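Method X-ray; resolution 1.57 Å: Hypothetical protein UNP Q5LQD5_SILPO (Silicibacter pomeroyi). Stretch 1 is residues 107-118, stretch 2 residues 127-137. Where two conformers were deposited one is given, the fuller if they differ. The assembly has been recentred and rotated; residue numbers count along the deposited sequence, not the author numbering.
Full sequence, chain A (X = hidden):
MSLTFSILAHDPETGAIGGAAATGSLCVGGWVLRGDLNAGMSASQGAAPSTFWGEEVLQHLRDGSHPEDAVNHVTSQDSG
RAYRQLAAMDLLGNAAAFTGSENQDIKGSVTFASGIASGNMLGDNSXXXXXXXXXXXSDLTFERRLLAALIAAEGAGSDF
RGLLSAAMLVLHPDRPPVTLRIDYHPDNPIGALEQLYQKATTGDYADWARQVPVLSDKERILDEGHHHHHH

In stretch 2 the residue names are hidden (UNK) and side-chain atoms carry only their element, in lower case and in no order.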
ATOM      1  N   LYS A 107      -2.637   1.957 -18.578  1.00 22.47           N
ATOM      2  CA  LYS A 107      -1.662   2.258 -17.485  1.00 23.49           C
ATOM      3  C   LYS A 107      -1.689   3.811 -17.354  1.00 23.71           C
ATOM      4  O   LYS A 107      -1.807   4.466 -18.366  1.00 23.94           O
ATOM      5  CB  LYS A 107      -0.281   1.682 -17.832  1.00 23.70           C
ATOM      6  CG  LYS A 107       0.255   2.045 -19.247  1.00 24.30           C
ATOM      7  CD  LYS A 107       1.490   1.240 -19.582  1.00 24.16           C
ATOM      8  CE  LYS A 107       2.065   1.576 -20.957  1.00 26.29           C
ATOM      9  NZ  LYS A 107       1.470   0.720 -22.035  1.00 29.90           N
ATOM     10  N   GLY A 108      -1.505   4.478 -16.210  1.00 24.24           N
ATOM     11  CA  GLY A 108      -0.299   4.644 -15.465  1.00 22.96           C
ATOM     12  C   GLY A 108      -0.601   5.194 -14.076  1.00 20.58           C
ATOM     13  O   GLY A 108      -0.742   4.393 -13.200  1.00 19.22           O
ATOM     14  N   SER A 109      -0.723   6.520 -13.862  1.00 18.90           N
ATOM     15  CA  SER A 109      -0.744   7.041 -12.465  1.00 18.98           C
ATOM     16  C   SER A 109      -1.435   8.380 -12.232  1.00 18.23           C
ATOM     17  O   SER A 109      -1.563   9.197 -13.149  1.00 17.75           O
ATOM     18  CB  SER A 109       0.681   7.099 -11.880  1.00 18.80           C
ATOM     19  OG  SER A 109       1.505   8.021 -12.585  1.00 17.48           O
ATOM     20  N   VAL A 110      -1.874   8.590 -10.984  1.00 18.14           N
ATOM     21  CA  VAL A 110      -2.585   9.796 -10.575  1.00 18.07           C
ATOM     22  C   VAL A 110      -2.085  10.237  -9.185  1.00 18.40           C
ATOM     23  O   VAL A 110      -2.238   9.499  -8.217  1.00 17.95           O
ATOM     24  CB  VAL A 110      -4.127   9.546 -10.488  1.00 18.27           C
ATOM     25  CG1 VAL A 110      -4.845  10.788 -10.003  1.00 18.96           C
ATOM     26  CG2 VAL A 110      -4.697   9.080 -11.846  1.00 17.69           C
ATOM     27  N   THR A 111      -1.468  11.414  -9.080  1.00 19.21           N
ATOM     28  CA  THR A 111      -1.114  11.923  -7.749  1.00 20.08           C
ATOM     29  C   THR A 111      -2.309  12.693  -7.191  1.00 20.45           C
ATOM     30  O   THR A 111      -3.142  13.199  -7.950  1.00 20.68           O
ATOM     31  CB  THR A 111       0.109  12.847  -7.776  1.00 20.82           C
ATOM     32  OG1 THR A 111      -0.199  13.975  -8.613  1.00 22.38           O
ATOM     33  CG2 THR A 111       1.337  12.087  -8.326  1.00 21.07           C
ATOM     34  N   PHE A 112      -2.400  12.782  -5.870  1.00 19.66           N
ATOM     35  CA  PHE A 112      -3.471  13.545  -5.240  1.00 19.65           C
ATOM     36  C   PHE A 112      -2.894  14.082  -3.933  1.00 19.63           C
ATOM     37  O   PHE A 112      -1.766  13.766  -3.600  1.00 19.61           O
ATOM     38  CB  PHE A 112      -4.721  12.675  -5.031  1.00 18.91           C
ATOM     39  CG  PHE A 112      -4.457  11.380  -4.304  1.00 19.31           C
ATOM     40  CD1 PHE A 112      -4.522  11.326  -2.921  1.00 19.22           C
ATOM     41  CD2 PHE A 112      -4.146  10.217  -5.013  1.00 19.53           C
ATOM     42  CE1 PHE A 112      -4.276  10.130  -2.228  1.00 19.82           C
ATOM     43  CE2 PHE A 112      -3.898   9.011  -4.342  1.00 21.43           C
ATOM     44  CZ  PHE A 112      -3.957   8.966  -2.950  1.00 20.10           C
ATOM     45  N   ALA A 113      -3.578  14.969  -3.226  0.50 20.01           N
ATOM     46  CA  ALA A 113      -2.872  15.753  -2.190  0.50 20.03           C
ATOM     47  C   ALA A 113      -1.934  14.943  -1.272  0.50 20.22           C
ATOM     48  O   ALA A 113      -0.808  15.372  -0.970  0.50 20.95           O
ATOM     49  CB  ALA A 113      -3.861  16.559  -1.360  0.50 20.17           C
ATOM     50  N   SER A 114      -2.394  13.772  -0.850  0.50 19.55           N
ATOM     51  CA  SER A 114      -1.699  12.998   0.174  0.50 18.69           C
ATOM     52  C   SER A 114      -1.338  11.590  -0.283  0.50 18.06           C
ATOM     53  O   SER A 114      -1.344  10.656   0.520  0.50 17.62           O
ATOM     54  CB  SER A 114      -2.575  12.900   1.417  0.50 19.27           C
ATOM     55  OG  SER A 114      -3.722  12.118   1.138  0.50 19.40           O
ATOM     56  N   GLY A 115      -1.005  11.436  -1.561  1.00 17.46           N
ATOM     57  CA  GLY A 115      -0.713  10.111  -2.096  1.00 16.66           C
ATOM     58  C   GLY A 115      -0.664   9.962  -3.601  1.00 16.33           C
ATOM     59  O   GLY A 115      -0.582  10.952  -4.330  1.00 15.36           O
ATOM     60  N   ILE A 116      -0.725   8.712  -4.052  1.00 15.94           N
ATOM     61  CA  ILE A 116      -0.561   8.394  -5.478  1.00 15.72           C
ATOM     62  C   ILE A 116      -1.215   7.046  -5.767  1.00 16.24           C
ATOM     63  O   ILE A 116      -1.053   6.090  -5.008  1.00 15.56           O
ATOM     64  CB  ILE A 116       0.941   8.426  -5.916  1.00 16.17           C
ATOM     65  CG1 ILE A 116       1.094   8.253  -7.435  1.00 15.75           C
ATOM     66  CG2 ILE A 116       1.779   7.361  -5.173  1.00 15.36           C
ATOM     67  CD1 ILE A 116       2.500   8.573  -7.920  1.00 15.41           C
ATOM     68  N   ALA A 117      -1.971   7.001  -6.856  1.00 15.88           N
ATOM     69  CA  ALA A 117      -2.583   5.776  -7.336  1.00 16.69           C
ATOM     70  C   ALA A 117      -1.854   5.404  -8.629  1.00 16.19           C
ATOM     71  O   ALA A 117      -1.511   6.290  -9.410  1.00 16.54           O
ATOM     72  CB  ALA A 117      -4.036   6.033  -7.632  1.00 16.59           C
ATOM     73  N   SER A 118      -1.600   4.108  -8.848  1.00 15.80           N
ATOM     74  CA  SER A 118      -0.996   3.657 -10.121  1.00 16.43           C
ATOM     75  C   SER A 118      -1.503   2.284 -10.503  1.00 16.15           C
ATOM     76  O   SER A 118      -1.936   1.514  -9.655  1.00 16.76           O
ATOM     77  CB  SER A 118       0.534   3.665 -10.052  1.00 16.22           C
ATOM     78  OG  SER A 118       1.025   2.809  -9.023  1.00 15.73           O
ATOM     79  N   UNK A 127     -10.468   3.961 -13.879  1.00 21.71           N
ATOM     80  CA  UNK A 127     -10.145   3.076 -12.760  1.00 19.90           C
ATOM     81  C   UNK A 127      -9.323   3.839 -11.715  1.00 19.92           C
ATOM     82  O   UNK A 127      -9.674   3.842 -10.529  1.00 19.41           O
ATOM     83  c   UNK A 127      -8.937   0.961 -12.034  1.00 20.22           C
ATOM     84  c   UNK A 127     -10.411   0.904 -14.043  1.00 20.33           C
ATOM     85  c   UNK A 127      -9.441   1.761 -13.228  1.00 20.20           C
ATOM     86  N   UNK A 128      -8.270   4.525 -12.162  1.00 18.97           N
ATOM     87  CA  UNK A 128      -7.422   5.282 -11.228  1.00 18.67           C
ATOM     88  C   UNK A 128      -8.103   6.554 -10.738  1.00 18.74           C
ATOM     89  O   UNK A 128      -7.943   6.948  -9.582  1.00 18.49           O
ATOM     90  c   UNK A 128      -6.050   5.578 -11.840  1.00 18.71           C
ATOM     91  c   UNK A 128      -4.970   3.407 -10.996  1.00 19.70           C
ATOM     92  c   UNK A 128      -5.250   4.322 -12.209  1.00 18.15           C
ATOM     93  c   UNK A 128      -3.957   4.718 -12.881  1.00 16.79           C
ATOM     94  N   UNK A 129      -8.843   7.211 -11.629  1.00 18.96           N
ATOM     95  CA  UNK A 129      -9.660   8.360 -11.244  1.00 19.23           C
ATOM     96  C   UNK A 129     -10.660   7.986 -10.156  1.00 18.71           C
ATOM     97  O   UNK A 129     -10.783   8.704  -9.156  1.00 19.70           O
ATOM     98  N   UNK A 130     -11.363   6.863 -10.342  1.00 19.07           N
ATOM     99  CA  UNK A 130     -12.382   6.425  -9.373  1.00 18.55           C
ATOM    100  C   UNK A 130     -11.722   6.053  -8.050  1.00 18.61           C
ATOM    101  O   UNK A 130     -12.234   6.383  -6.973  1.00 18.10           O
ATOM    102  c   UNK A 130     -13.192   5.239  -9.906  1.00 19.57           C
ATOM    103  N   UNK A 131     -10.579   5.378  -8.140  1.00 18.27           N
ATOM    104  CA  UNK A 131      -9.795   5.026  -6.955  1.00 19.73           C
ATOM    105  C   UNK A 131      -9.443   6.272  -6.136  1.00 19.20           C
ATOM    106  O   UNK A 131      -9.632   6.318  -4.920  1.00 18.80           O
ATOM    107  c   UNK A 131      -7.705   3.763  -6.273  1.00 20.13           C
ATOM    108  c   UNK A 131      -8.507   4.333  -7.405  1.00 19.52           C
ATOM    109  c   UNK A 131      -6.179   1.387  -5.642  1.00 20.26           C
ATOM    110 se   UNK A 131      -6.184   2.809  -6.989  1.00 24.66          SE
ATOM    111  N   UNK A 132      -8.912   7.282  -6.821  1.00 18.56           N
ATOM    112  CA  UNK A 132      -8.479   8.529  -6.171  1.00 19.08           C
ATOM    113  C   UNK A 132      -9.668   9.274  -5.558  1.00 19.14           C
ATOM    114  O   UNK A 132      -9.658   9.657  -4.375  1.00 18.91           O
ATOM    115  o   UNK A 132      -6.616   8.771  -7.721  1.00 18.20           O
ATOM    116  c   UNK A 132      -7.389  10.760  -6.597  1.00 19.86           C
ATOM    117  c   UNK A 132      -7.786   9.430  -7.213  1.00 19.70           C
ATOM    118  N   UNK A 133     -10.703   9.483  -6.366  1.00 19.51           N
ATOM    119  CA  UNK A 133     -11.921  10.139  -5.882  1.00 20.87           C
ATOM    120  C   UNK A 133     -12.455   9.456  -4.619  1.00 20.27           C
ATOM    121  O   UNK A 133     -12.804  10.127  -3.654  1.00 21.00           O
ATOM    122  c   UNK A 133     -14.342  10.736  -6.545  1.00 22.85           C
ATOM    123  c   UNK A 133     -12.998  10.131  -6.973  1.00 20.52           C
ATOM    124  c   UNK A 133     -15.455  10.566  -7.586  1.00 25.38           C
ATOM    125  o   UNK A 133     -15.239   9.909  -8.633  1.00 32.72           O
ATOM    126  o   UNK A 133     -16.568  11.096  -7.356  1.00 31.79           O
ATOM    127  N   UNK A 134     -12.525   8.123  -4.631  1.00 19.60           N
ATOM    128  CA  UNK A 134     -13.015   7.378  -3.464  1.00 19.76           C
ATOM    129  C   UNK A 134     -12.153   7.617  -2.226  1.00 19.80           C
ATOM    130  O   UNK A 134     -12.690   7.854  -1.140  1.00 20.42           O
ATOM    131  c   UNK A 134     -13.132   5.899  -3.765  1.00 20.10           C
ATOM    132  N   UNK A 135     -10.834   7.588  -2.383  1.00 19.04           N
ATOM    133  CA  UNK A 135      -9.941   7.836  -1.246  1.00 18.92           C
ATOM    134  C   UNK A 135     -10.094   9.246  -0.681  1.00 19.85           C
ATOM    135  O   UNK A 135     -10.244   9.425   0.527  1.00 20.08           O
ATOM    136  c   UNK A 135      -6.540   6.806   1.524  1.00 19.49           C
ATOM    137  c   UNK A 135      -6.096   9.096   0.894  1.00 18.71           C
ATOM    138  c   UNK A 135      -6.925   8.952  -0.197  1.00 19.52           C
ATOM    139  c   UNK A 135      -7.361   6.661   0.418  1.00 18.40           C
ATOM    140  c   UNK A 135      -5.914   8.023   1.761  1.00 18.45           C
ATOM    141  c   UNK A 135      -8.475   7.601  -1.619  1.00 19.00           C
ATOM    142  c   UNK A 135      -7.556   7.735  -0.458  1.00 18.91           C
ATOM    143  N   UNK A 136     -10.062  10.244  -1.560  1.00 20.52           N
ATOM    144  CA  UNK A 136     -10.071  11.629  -1.101  0.50 21.24           C
ATOM    145  C   UNK A 136     -11.442  12.055  -0.574  1.00 21.83           C
ATOM    146  O   UNK A 136     -11.518  12.848   0.356  1.00 21.65           O
ATOM    147  c   UNK A 136     -10.382  12.633  -3.410  0.50 20.89           C
ATOM    148  c   UNK A 136      -8.065  12.268  -2.507  0.50 20.65           C
ATOM    149  c   UNK A 136      -9.517  12.619  -2.164  0.50 21.11           C
ATOM    150  N   UNK A 137     -12.517  11.502  -1.138  1.00 22.67           N
ATOM    151  CA  UNK A 137     -13.876  11.863  -0.712  1.00 23.78           C
ATOM    152  C   UNK A 137     -14.289  11.228   0.614  1.00 24.69           C
ATOM    153  O   UNK A 137     -15.172  11.742   1.297  1.00 24.95           O
ATOM    154  c   UNK A 137     -14.880  11.508  -1.795  1.00 24.05           C
TER

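Position 127 carries three side-chain carbons, one bearing the other two. The branch at the first carbon means valine. The side chain of Val-127 is out of reach of stretch 1.

Position 128 has four carbons, forked at the second. They lie over the backbone of Gly-108 and Ser-118 and beside Val-110 and Ala-117. This is leucine. Leu-128 CD1 is 3.2 Å from Gly-108 O, and Leu-128 CD2 is 3.7 Å from Ser-118 C. Leu-128 CB packs 3.8 Å from Val-110 CG2.

Position 129 has no side-chain atoms, so it is glycine. A CB on Gly-129 would point away from the hairpin, and there is room for one.

Position 130 has a single carbon: alanine. Ala-130 is out of reach of stretch 1.

Position 131 has two carbons, a selenium and a last carbon, unbranched. It touches Ala-117. The selenium marks selenomethionine, which appears as methionine in the sequence. Met-131 SE is 3.9 Å from Ala-117 CB.

Position 132 has one carbon carrying an oxygen and a carbon. It touches Val-110, Phe-112 and Ala-117. A carbon bearing one oxygen and one carbon is threonine. Thr-132 OG1 donates a hydrogen bond to Leu-128 O (2.9 Å), one turn back. With its polar group satisfied within the helix, it can lie among apolar groups: Thr-132 OG1 is 3.5 Å from Val-110 CG1, while Thr-132 CG2 lies 3.6 Å from Phe-112 CB.

Position 133 has three carbons, the third carrying two oxygens. That carboxylate makes it glutamate. Glu-133 is exposed and out of reach of stretch 1.

Position 134 has one carbon: alanine. Ala-134 does not reach stretch 1.

Position 135 has one carbon and a six-carbon ring without oxygen. It touches Phe-112 and Ser-114. This is phenylalanine. Phe-135 CD2 is 3.5 Å from Phe-112 CE1. The two ring planes meet at 48°, with centroids 5.5 Å apart. Ser-114 OG lies at the edge of the Phe-135 ring, 3.9 Å from Phe-135 CE2.

Position 136 has one carbon carrying two more. It touches Phe-112. This is valine. Val-136 CG1 is 3.7 Å from Phe-112 CD1.

Position 137 has one carbon: alanine. Ala-137 makes no contact.

The contact is a helix packed against a hairpin formed by strands 108-112 and 115-118. Val-110 and Ala-117 pair through two backbone hydrogen bonds, and both point their side chains toward the helix. The helix runs 23° from the direction of strand 108-112. Positions 128, 131, 132, 135 and 136 form its contacting side. No hydrogen bond crosses the contact; it rests on close packing, burying 467 Å² in all.

Stretch 2 127-137: VLGAMTEAFVA
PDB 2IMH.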